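Ice-binding protein (Flavobacteriaceae bacterium, PDB 5UYT) binds ice and acts as a multi-domain antifreeze protein, probably restraining ice growth through its two right-handed beta-helical domains. Local coordinates at residues 236-241 with 257-262; 99-104 with 121-126; 316-321 with 338-343; 15-20 with 187-192. One frame throughout, in Å; residues are numbered along the deposited sequence.

Interaction 1: 236-241 with 257-262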
loop_
_atom_site.group_PDB
_atom_site.type_symbol
_atom_site.label_atom_id
_atom_site.label_comp_id
_atom_site.label_asym_id
_atom_site.label_seq_id
_atom_site.Cartn_x
_atom_site.Cartn_y
_atom_site.Cartn_z
ATOM N N ALA A 236 31.348 -14.074 1.031
ATOM C CA ALA A 236 31.712 -15.485 0.759
ATOM C C ALA A 236 30.887 -15.997 -0.393
ATOM O O ALA A 236 29.804 -15.451 -0.681
ATOM C CB ALA A 236 31.452 -16.355 1.976
ATOM N N GLY A 237 31.387 -17.062 -1.032
ATOM C CA GLY A 237 30.682 -17.654 -2.177
ATOM C C GLY A 237 30.841 -16.782 -3.425
ATOM O O GLY A 237 31.661 -15.849 -3.472
ATOM N N ILE A 238 30.044 -17.114 -4.421
ATOM C CA ILE A 238 30.054 -16.461 -5.742
ATOM C C ILE A 238 29.015 -15.333 -5.763
ATOM O O ILE A 238 27.790 -15.573 -5.762
ATOM C CB ILE A 238 29.786 -17.513 -6.870
ATOM C CG1 ILE A 238 30.858 -18.645 -6.859
ATOM C CG2 ILE A 238 29.692 -16.808 -8.229
ATOM C CD1 ILE A 238 32.296 -18.166 -7.080
ATOM N N THR A 239 29.528 -14.112 -5.809
ATOM C CA THR A 239 28.689 -12.924 -5.674
ATOM C C THR A 239 29.009 -12.021 -6.829
ATOM O O THR A 239 30.203 -11.894 -7.207
ATOM C CB THR A 239 29.015 -12.248 -4.331
ATOM O OG1 THR A 239 28.376 -13.011 -3.301
ATOM C CG2 THR A 239 28.533 -10.798 -4.286
ATOM N N TYR A 240 27.971 -11.384 -7.390
ATOM C CA TYR A 240 28.181 -10.358 -8.443
ATOM C C TYR A 240 27.560 -9.025 -7.993
ATOM O O TYR A 240 26.494 -9.023 -7.369
ATOM C CB TYR A 240 27.491 -10.757 -9.735
ATOM C CG TYR A 240 28.298 -11.823 -10.454
ATOM C CD1 TYR A 240 29.180 -11.482 -11.486
ATOM C CD2 TYR A 240 28.202 -13.160 -10.062
ATOM C CE1 TYR A 240 29.959 -12.481 -12.098
ATOM C CE2 TYR A 240 28.966 -14.139 -10.659
ATOM C CZ TYR A 240 29.826 -13.788 -11.679
ATOM O OH TYR A 240 30.534 -14.829 -12.266
ATOM N N VAL A 241 28.250 -7.925 -8.265
ATOM C CA VAL A 241 27.775 -6.608 -7.846
ATOM C C VAL A 241 27.918 -5.639 -9.015
ATOM O O VAL A 241 28.945 -5.676 -9.725
ATOM C CB VAL A 241 28.625 -6.062 -6.647
ATOM C CG1 VAL A 241 28.166 -4.637 -6.281
ATOM C CG2 VAL A 241 28.465 -6.979 -5.427
ATOM N N ALA A 257 37.164 -9.186 -7.967
ATOM C CA ALA A 257 37.139 -7.956 -8.786
ATOM C C ALA A 257 36.418 -8.196 -10.100
ATOM O O ALA A 257 35.665 -7.340 -10.560
ATOM C CB ALA A 257 38.553 -7.445 -9.080
ATOM N N ASP A 258 36.650 -9.337 -10.726
ATOM C CA ASP A 258 36.024 -9.525 -12.048
ATOM C C ASP A 258 34.501 -9.747 -11.978
ATOM O O ASP A 258 33.837 -9.763 -13.016
ATOM C CB ASP A 258 36.711 -10.694 -12.790
ATOM C CG ASP A 258 38.120 -10.354 -13.258
ATOM O OD1 ASP A 258 38.536 -9.188 -13.161
ATOM O OD2 ASP A 258 38.828 -11.289 -13.700
ATOM N N ASN A 259 33.974 -9.906 -10.762
ATOM C CA ASN A 259 32.550 -10.076 -10.580
ATOM C C ASN A 259 31.901 -8.774 -10.147
ATOM O O ASN A 259 30.707 -8.775 -9.839
ATOM C CB ASN A 259 32.259 -11.105 -9.475
ATOM C CG ASN A 259 32.592 -12.526 -9.889
ATOM O OD1 ASN A 259 33.172 -12.754 -10.961
ATOM N ND2 ASN A 259 32.168 -13.518 -9.049
ATOM N N VAL A 260 32.674 -7.682 -10.099
ATOM C CA VAL A 260 32.131 -6.402 -9.608
ATOM C C VAL A 260 32.284 -5.388 -10.733
ATOM O O VAL A 260 33.406 -5.061 -11.145
ATOM C CB VAL A 260 32.841 -5.919 -8.310
ATOM C CG1 VAL A 260 32.401 -4.481 -7.952
ATOM C CG2 VAL A 260 32.595 -6.897 -7.152
ATOM N N ASN A 261 31.148 -4.948 -11.277
ATOM C CA ASN A 261 31.116 -3.896 -12.289
ATOM C C ASN A 261 31.126 -2.590 -11.498
ATOM O O ASN A 261 30.072 -1.980 -11.248
ATOM C CB ASN A 261 29.851 -3.986 -13.156
ATOM C CG ASN A 261 29.792 -2.880 -14.205
ATOM O OD1 ASN A 261 30.817 -2.203 -14.503
ATOM N ND2 ASN A 261 28.591 -2.636 -14.743
ATOM N N GLY A 262 32.328 -2.179 -11.111
ATOM C CA GLY A 262 32.475 -1.148 -10.070
ATOM C C GLY A 262 33.811 -1.347 -9.375
ATOM O O GLY A 262 34.628 -2.163 -9.820
HETATM O O HOH W 1 31.948 -16.256 -10.524
#

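Interaction 2: 99-104 with 121-126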
loop_
_atom_site.group_PDB
_atom_site.type_symbol
_atom_site.label_atom_id
_atom_site.label_comp_id
_atom_site.label_asym_id
_atom_site.label_seq_id
_atom_site.Cartn_x
_atom_site.Cartn_y
_atom_site.Cartn_z
ATOM N N GLN A 99 -37.465 -1.431 -3.829
ATOM C CA GLN A 99 -37.559 -2.568 -2.901
ATOM C C GLN A 99 -36.127 -3.039 -2.654
ATOM O O GLN A 99 -35.188 -2.479 -3.231
ATOM C CB GLN A 99 -38.414 -3.700 -3.503
ATOM C CG GLN A 99 -37.844 -4.291 -4.797
ATOM C CD GLN A 99 -38.803 -5.238 -5.493
ATOM O OE1 GLN A 99 -39.053 -6.355 -5.018
ATOM N NE2 GLN A 99 -39.340 -4.804 -6.634
ATOM N N GLY A 100 -35.943 -4.051 -1.803
ATOM C CA GLY A 100 -34.621 -4.658 -1.605
ATOM C C GLY A 100 -34.136 -5.334 -2.883
ATOM O O GLY A 100 -34.940 -5.905 -3.655
ATOM N N ALA A 101 -32.829 -5.262 -3.109
ATOM C CA ALA A 101 -32.221 -5.785 -4.330
ATOM C C ALA A 101 -31.263 -6.956 -4.032
ATOM O O ALA A 101 -30.766 -7.115 -2.921
ATOM C CB ALA A 101 -31.489 -4.672 -5.075
ATOM N N SER A 102 -31.030 -7.792 -5.032
ATOM C CA SER A 102 -30.063 -8.864 -4.870
ATOM C C SER A 102 -29.216 -9.021 -6.117
ATOM O O SER A 102 -29.726 -9.146 -7.252
ATOM C CB SER A 102 -30.729 -10.183 -4.489
ATOM O OG SER A 102 -31.646 -10.576 -5.491
ATOM N N LEU A 103 -27.913 -9.011 -5.888
ATOM C CA LEU A 103 -26.942 -9.191 -6.968
ATOM C C LEU A 103 -26.619 -10.662 -7.122
ATOM O O LEU A 103 -26.549 -11.422 -6.128
ATOM C CB LEU A 103 -25.641 -8.400 -6.669
ATOM C CG LEU A 103 -25.724 -6.866 -6.739
ATOM C CD1 LEU A 103 -24.545 -6.268 -5.987
ATOM C CD2 LEU A 103 -25.692 -6.384 -8.186
ATOM N N SER A 104 -26.441 -11.073 -8.366
ATOM C CA SER A 104 -26.187 -12.457 -8.654
ATOM C C SER A 104 -25.412 -12.513 -9.963
ATOM O O SER A 104 -25.615 -11.674 -10.823
ATOM C CB SER A 104 -27.544 -13.170 -8.772
ATOM O OG SER A 104 -27.375 -14.497 -9.160
ATOM N N PHE A 121 -27.135 3.771 -8.072
ATOM C CA PHE A 121 -28.184 2.805 -7.790
ATOM C C PHE A 121 -28.907 3.216 -6.522
ATOM O O PHE A 121 -28.295 3.348 -5.458
ATOM C CB PHE A 121 -27.593 1.408 -7.664
ATOM C CG PHE A 121 -26.967 0.929 -8.935
ATOM C CD1 PHE A 121 -27.740 0.283 -9.887
ATOM C CD2 PHE A 121 -25.608 1.136 -9.191
ATOM C CE1 PHE A 121 -27.171 -0.165 -11.076
ATOM C CE2 PHE A 121 -25.029 0.695 -10.378
ATOM C CZ PHE A 121 -25.825 0.050 -11.328
ATOM N N LYS A 122 -30.199 3.483 -6.670
ATOM C CA LYS A 122 -31.057 3.848 -5.550
ATOM C C LYS A 122 -31.806 2.602 -5.092
ATOM O O LYS A 122 -32.788 2.182 -5.714
ATOM C CB LYS A 122 -32.002 4.974 -5.958
ATOM C CG LYS A 122 -31.241 6.226 -6.364
ATOM C CD LYS A 122 -32.158 7.340 -6.830
ATOM C CE LYS A 122 -32.581 8.260 -5.692
ATOM N NZ LYS A 122 -33.522 9.295 -6.211
ATOM N N ILE A 123 -31.316 1.997 -4.012
ATOM C CA ILE A 123 -31.897 0.745 -3.518
ATOM C C ILE A 123 -32.789 1.011 -2.300
ATOM O O ILE A 123 -32.281 1.293 -1.214
ATOM C CB ILE A 123 -30.809 -0.300 -3.147
ATOM C CG1 ILE A 123 -29.726 -0.498 -4.258
ATOM C CG2 ILE A 123 -31.457 -1.606 -2.692
ATOM C CD1 ILE A 123 -30.277 -0.810 -5.647
ATOM N N GLN A 124 -34.113 0.921 -2.480
ATOM C CA GLN A 124 -35.065 1.278 -1.415
ATOM C C GLN A 124 -35.386 0.051 -0.568
ATOM O O GLN A 124 -36.524 -0.435 -0.536
ATOM C CB GLN A 124 -36.352 1.894 -1.994
ATOM C CG GLN A 124 -36.075 2.946 -3.058
ATOM C CD GLN A 124 -35.262 4.094 -2.512
ATOM O OE1 GLN A 124 -34.097 4.270 -2.852
ATOM N NE2 GLN A 124 -35.880 4.872 -1.634
ATOM N N GLY A 125 -34.362 -0.440 0.114
ATOM C CA GLY A 125 -34.428 -1.700 0.818
ATOM C C GLY A 125 -33.015 -2.183 0.990
ATOM O O GLY A 125 -32.069 -1.430 0.750
ATOM N N ALA A 126 -32.860 -3.434 1.414
ATOM C CA ALA A 126 -31.527 -4.009 1.628
ATOM C C ALA A 126 -30.872 -4.395 0.289
ATOM O O ALA A 126 -31.553 -4.502 -0.750
ATOM C CB ALA A 126 -31.621 -5.214 2.557
#

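Interaction 3: 316-321 with 338-343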
loop_
_atom_site.group_PDB
_atom_site.type_symbol
_atom_site.label_atom_id
_atom_site.label_comp_id
_atom_site.label_asym_id
_atom_site.label_seq_id
_atom_site.Cartn_x
_atom_site.Cartn_y
_atom_site.Cartn_z
ATOM N N ALA A 316 8.604 -0.956 15.442
ATOM C CA ALA A 316 9.191 -2.102 16.168
ATOM C C ALA A 316 10.039 -2.886 15.202
ATOM O O ALA A 316 10.003 -2.626 13.996
ATOM C CB ALA A 316 8.080 -3.024 16.727
ATOM N N ALA A 317 10.786 -3.861 15.722
ATOM C CA ALA A 317 11.465 -4.829 14.854
ATOM C C ALA A 317 10.455 -5.366 13.841
ATOM O O ALA A 317 9.295 -5.678 14.210
ATOM C CB ALA A 317 12.012 -5.974 15.692
ATOM N N THR A 318 10.900 -5.515 12.595
ATOM C CA THR A 318 9.993 -5.831 11.504
ATOM C C THR A 318 10.428 -7.140 10.867
ATOM O O THR A 318 11.634 -7.370 10.679
ATOM C CB THR A 318 10.060 -4.701 10.476
ATOM O OG1 THR A 318 9.483 -3.517 11.059
ATOM C CG2 THR A 318 9.342 -5.073 9.159
ATOM N N VAL A 319 9.451 -7.996 10.565
ATOM C CA VAL A 319 9.729 -9.223 9.841
ATOM C C VAL A 319 8.978 -9.128 8.508
ATOM O O VAL A 319 7.757 -8.950 8.501
ATOM C CB VAL A 319 9.235 -10.470 10.627
ATOM C CG1 VAL A 319 9.497 -11.748 9.823
ATOM C CG2 VAL A 319 9.956 -10.546 11.974
ATOM N N LEU A 320 9.697 -9.214 7.392
ATOM C CA LEU A 320 9.025 -9.310 6.091
ATOM C C LEU A 320 8.778 -10.791 5.802
ATOM O O LEU A 320 9.735 -11.567 5.557
ATOM C CB LEU A 320 9.891 -8.686 4.984
ATOM C CG LEU A 320 9.359 -8.894 3.549
ATOM C CD1 LEU A 320 7.995 -8.235 3.392
ATOM C CD2 LEU A 320 10.316 -8.340 2.476
ATOM N N ASN A 321 7.502 -11.192 5.851
ATOM C CA ASN A 321 7.120 -12.574 5.545
ATOM C C ASN A 321 6.522 -12.545 4.158
ATOM O O ASN A 321 5.454 -11.914 3.953
ATOM C CB ASN A 321 6.074 -13.129 6.541
ATOM C CG ASN A 321 5.774 -14.632 6.318
ATOM O OD1 ASN A 321 5.835 -15.161 5.192
ATOM N ND2 ASN A 321 5.456 -15.344 7.417
ATOM N N ILE A 338 10.174 3.844 3.998
ATOM C CA ILE A 338 9.710 2.898 5.051
ATOM C C ILE A 338 10.674 3.025 6.227
ATOM O O ILE A 338 11.839 2.638 6.123
ATOM C CB ILE A 338 9.655 1.444 4.505
ATOM C CG1 ILE A 338 8.615 1.421 3.357
ATOM C CG2 ILE A 338 9.211 0.464 5.614
ATOM C CD1 ILE A 338 8.584 0.145 2.547
ATOM N N LYS A 339 10.217 3.652 7.308
ATOM C CA LYS A 339 11.049 3.860 8.494
ATOM C C LYS A 339 10.764 2.690 9.439
ATOM O O LYS A 339 9.595 2.417 9.761
ATOM C CB LYS A 339 10.652 5.172 9.210
ATOM C CG LYS A 339 10.785 6.431 8.370
ATOM C CD LYS A 339 10.661 7.692 9.235
ATOM C CE LYS A 339 9.219 7.893 9.650
ATOM N NZ LYS A 339 9.100 9.123 10.486
ATOM N N ILE A 340 11.812 2.035 9.928
ATOM C CA ILE A 340 11.636 0.873 10.830
ATOM C C ILE A 340 12.371 1.186 12.135
ATOM O O ILE A 340 13.587 1.469 12.105
ATOM C CB ILE A 340 12.182 -0.431 10.152
ATOM C CG1 ILE A 340 11.337 -0.792 8.923
ATOM C CG2 ILE A 340 12.240 -1.573 11.174
ATOM C CD1 ILE A 340 11.914 -1.966 8.104
ATOM N N ASN A 341 11.644 1.194 13.264
ATOM C CA ASN A 341 12.245 1.487 14.556
ATOM C C ASN A 341 12.625 0.164 15.240
ATOM O O ASN A 341 11.965 -0.298 16.206
ATOM C CB ASN A 341 11.283 2.356 15.387
ATOM C CG ASN A 341 11.873 2.782 16.714
ATOM O OD1 ASN A 341 13.094 2.753 16.902
ATOM N ND2 ASN A 341 11.009 3.190 17.645
ATOM N N GLY A 342 13.690 -0.437 14.717
ATOM C CA GLY A 342 14.231 -1.695 15.234
ATOM C C GLY A 342 14.895 -2.441 14.083
ATOM O O GLY A 342 15.071 -1.882 13.004
ATOM N N ALA A 343 15.228 -3.714 14.298
ATOM C CA ALA A 343 15.886 -4.534 13.280
ATOM C C ALA A 343 14.905 -4.980 12.194
ATOM O O ALA A 343 13.682 -5.048 12.431
ATOM C CB ALA A 343 16.510 -5.768 13.921
#

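Interaction 4: 15-20 with 187-192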
loop_
_atom_site.group_PDB
_atom_site.type_symbol
_atom_site.label_atom_id
_atom_site.label_comp_id
_atom_site.label_asym_id
_atom_site.label_seq_id
_atom_site.Cartn_x
_atom_site.Cartn_y
_atom_site.Cartn_z
ATOM N N PHE A 15 -15.880 3.242 6.601
ATOM C CA PHE A 15 -16.235 4.294 7.538
ATOM C C PHE A 15 -17.696 4.219 7.963
ATOM O O PHE A 15 -18.585 4.041 7.123
ATOM C CB PHE A 15 -15.965 5.691 6.960
ATOM C CG PHE A 15 -16.462 6.799 7.854
ATOM C CD1 PHE A 15 -15.720 7.188 8.965
ATOM C CD2 PHE A 15 -17.685 7.416 7.620
ATOM C CE1 PHE A 15 -16.187 8.178 9.815
ATOM C CE2 PHE A 15 -18.167 8.412 8.469
ATOM C CZ PHE A 15 -17.415 8.796 9.570
ATOM N N THR A 16 -17.923 4.363 9.264
ATOM C CA THR A 16 -19.284 4.585 9.767
ATOM C C THR A 16 -19.352 5.819 10.655
ATOM O O THR A 16 -18.439 6.108 11.444
ATOM C CB THR A 16 -19.898 3.350 10.478
ATOM O OG1 THR A 16 -21.238 3.673 10.867
ATOM C CG2 THR A 16 -19.119 2.926 11.734
ATOM N N THR A 17 -20.434 6.562 10.494
ATOM C CA THR A 17 -20.714 7.709 11.338
ATOM C C THR A 17 -20.988 7.264 12.787
ATOM O O THR A 17 -20.694 7.989 13.745
ATOM C CB THR A 17 -21.878 8.505 10.710
ATOM O OG1 THR A 17 -21.373 9.119 9.518
ATOM C CG2 THR A 17 -22.461 9.574 11.667
ATOM N N ALA A 18 -21.524 6.059 12.953
ATOM C CA ALA A 18 -21.823 5.556 14.290
ATOM C C ALA A 18 -21.909 4.037 14.292
ATOM O O ALA A 18 -22.758 3.454 13.619
ATOM C CB ALA A 18 -23.110 6.171 14.825
ATOM N N GLY A 19 -21.023 3.401 15.050
ATOM C CA GLY A 19 -21.071 1.958 15.226
ATOM C C GLY A 19 -19.697 1.330 15.256
ATOM O O GLY A 19 -18.695 2.001 15.024
ATOM N N ALA A 20 -19.659 0.037 15.544
ATOM C CA ALA A 20 -18.397 -0.702 15.591
ATOM C C ALA A 20 -17.905 -1.055 14.197
ATOM O O ALA A 20 -18.701 -1.287 13.287
ATOM C CB ALA A 20 -18.557 -1.960 16.418
ATOM N N SER A 187 -21.227 3.896 5.987
ATOM C CA SER A 187 -22.557 3.923 6.639
ATOM C C SER A 187 -22.832 5.253 7.345
ATOM O O SER A 187 -21.969 5.778 8.060
ATOM C CB SER A 187 -22.704 2.781 7.649
ATOM O OG SER A 187 -23.945 2.907 8.390
ATOM N N THR A 188 -24.055 5.774 7.185
ATOM C CA THR A 188 -24.489 7.007 7.868
ATOM C C THR A 188 -24.841 6.776 9.337
ATOM O O THR A 188 -25.026 7.732 10.072
ATOM C CB THR A 188 -25.715 7.646 7.188
ATOM O OG1 THR A 188 -26.772 6.688 7.163
ATOM C CG2 THR A 188 -25.386 8.059 5.762
ATOM N N THR A 189 -25.006 5.506 9.715
ATOM C CA THR A 189 -24.876 4.964 11.091
ATOM C C THR A 189 -25.250 3.485 10.977
ATOM O O THR A 189 -26.226 3.130 10.279
ATOM C CB THR A 189 -25.635 5.689 12.302
ATOM O OG1 THR A 189 -26.641 4.847 12.878
ATOM C CG2 THR A 189 -26.170 7.060 12.016
ATOM N N GLY A 190 -24.456 2.643 11.633
ATOM C CA GLY A 190 -24.551 1.191 11.559
ATOM C C GLY A 190 -23.168 0.564 11.616
ATOM O O GLY A 190 -22.180 1.180 11.186
ATOM N N ALA A 191 -23.078 -0.675 12.109
ATOM C CA ALA A 191 -21.777 -1.370 12.220
ATOM C C ALA A 191 -21.198 -1.765 10.853
ATOM O O ALA A 191 -21.936 -1.895 9.867
ATOM C CB ALA A 191 -21.915 -2.598 13.109
ATOM N N ILE A 192 -19.874 -1.927 10.785
ATOM C CA ILE A 192 -19.242 -2.497 9.595
ATOM C C ILE A 192 -18.477 -3.741 10.042
ATOM O O ILE A 192 -17.636 -3.666 10.934
ATOM C CB ILE A 192 -18.293 -1.484 8.901
ATOM C CG1 ILE A 192 -19.102 -0.275 8.403
ATOM C CG2 ILE A 192 -17.514 -2.171 7.761
ATOM C CD1 ILE A 192 -18.277 0.909 7.919
#

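Interaction 1: 236-241 with 257-262
N259 lies flat against the ring of Y240 where two neighbouring coils of the right-handed beta-helix run side by side in parallel. Its CB stands over the ring, 4.0 Å from the centroid of Y240, in a CH-pi contact. CG is turned anti to the carbonyl carbon (chi1 -71°) and comes down toward the rim, 3.4 Å from Y240 CE1. Amide and ring planes are only 15° apart, an offset stack. At the tip, N259 OD1 rests on the CE1 side of Y240, while ND2 lies nearest CZ and CE2. That nitrogen also gives a hydrogen bond to T239 O, 3.1 Å away, reached from above the carbonyl plane. A second bond from N259 ND2 goes to a water, which is in turn 2.7 Å from Y240 OH, so two bonds fix the rotation of the amide. An alanine here would probably leave T239 O without its side-chain donor and the Y240 ring freer to tilt. Beyond the stack, V241 N bonds to N259 O, and V241 and V260 put their side chains on one buried face. V241 O accepts from N261 N at 2.8 Å.

Interaction 2: 99-104 with 121-126
A101 CB packs on the two methyls of I123, 3.9 Å from I123 CG2 and slightly farther from CD1. I123 sets CG1 beside its backbone N (chi1 -49°), which leaves CG2 anti to that N. The CG2 methyl touches both A101 CB and the carbonyl of Q99, where I123 CG2 is 3.9 Å from Q99 O. Both side chains are buried, A101 also resting on L127 and I123 on I97. The rest of the contact is made by backbone. Q124, the centre of an inverse gamma turn, swings the chain round, and its O comes to 3.3 Å from Q99 CA. Its side chain bends at chi2 and leads off from 99-104, OE1 accepting a hydrogen bond from K149. G125 then passes close to G100, CA to CA 3.8 Å; a side chain on G125 would run into Q99 C and G100 N, so the close approach depends on a residue without one. One hydrogen bond joins the segments, A101 N to A126 O at 2.8 Å, nearly straight on to the carbonyl. From there the chain enters strand 127-129, which pairs in parallel with 101-104, whereas 119-123 pairs with 93-97. The contact is thus a corner of the coil, where two successive turns bend together from one face of the solenoid to the next, as in a right-handed beta-helix.

Interaction 3: 316-321 with 338-343
The side-chain part of the contact is T318 against I340, which cross at about a right angle. I340 CG2 lies 3.4 Å from T318 OG1, and I340 CD1 reaches toward T318 CB and CG2. Both residues are buried, T318 against L344 and I340 against L314 and V367. Polar bonds come next. T318 turns OG1 anti to its carbonyl carbon (chi1 -68°), beside its own backbone N, and from there the hydroxyl donates to A316 O at 3.1 Å, tilted 25° from the carbonyl plane. The same threonine is tied across the segments by its backbone, T318 N to A343 O at 2.8 Å, with an N-H...O angle of 167°. N341 ND2 bonds to N315 OD1, and I340 O accepts from the amine of K366. Backbone contacts without a conventional bond complete the account: A316 CA is 3.3 Å from N341 O, and A317 CA makes a CA-H...O contact with A343 O. G342 lies opposite A317; a beta carbon there would collide with A317 N and also with the carbonyl before it. Because the T318 hydroxyl is spent on A316 O, a carbonyl of its own segment, it can lie against the methyl of I340 with its proton already engaged. This buried hydroxyl is thus paired locally, while the hydrogen bond that joins the two segments, T318 N to A343 O, is made by backbone.

Interaction 4: 15-20 with 187-192
T16 holds OG1 anti to its backbone N (chi1 -177°), leaving CG2 in the crowded position between N and carbonyl carbon, a rotamer that points the hydroxyl at G190. OG1 donates to G190 O at 2.7 Å and accepts from A18 N at 3.2 Å, the latter an ST turn. A valine in place of T16 would probably leave G190 O and A18 N without this shared mate and the turn less firmly held. I192, with chi2 near anti (170°), brings its CD1 to 3.2 Å from F15 O, the same oxygen that accepts from S187 N. Three more backbone bonds follow the two chains round the corner: T17 N to S187 O, G190 N to A18 O and I192 N to A20 O. A18 and T189 meet CB to CB at 3.6 Å. G19 passes so close to G190 and A191 that a beta carbon would clash with G190 C. The side chain of F15 packs on helix 55-73. Here a strand near the N terminus docks in parallel on a coil late in the first domain, between 32-35 and 180-187, a return typical of the discontinuous right-handed beta-helix with a flanking helix in ice-binding proteins.

How the interactions relate
From the N terminus, interaction 4 opens at 15-20 and closes only at 187-192, a loop of 166 residues that includes helix 55-73 and most of the first ice-binding-like range. Interaction 2 is nested inside it, a short closure between neighbouring coils whose centre lies about 19 Å from that of interaction 4. Interaction 1 then opens the second range and closes before interaction 3 begins; the two follow in series, their centres about 29 Å apart, and no contact crosses another. Interactions 1, 2 and 3 each join one coil to the next, whereas interaction 4 ties the start of the first domain to its last part. Interactions 1 and 2 lie on opposite sides of the chain's centre.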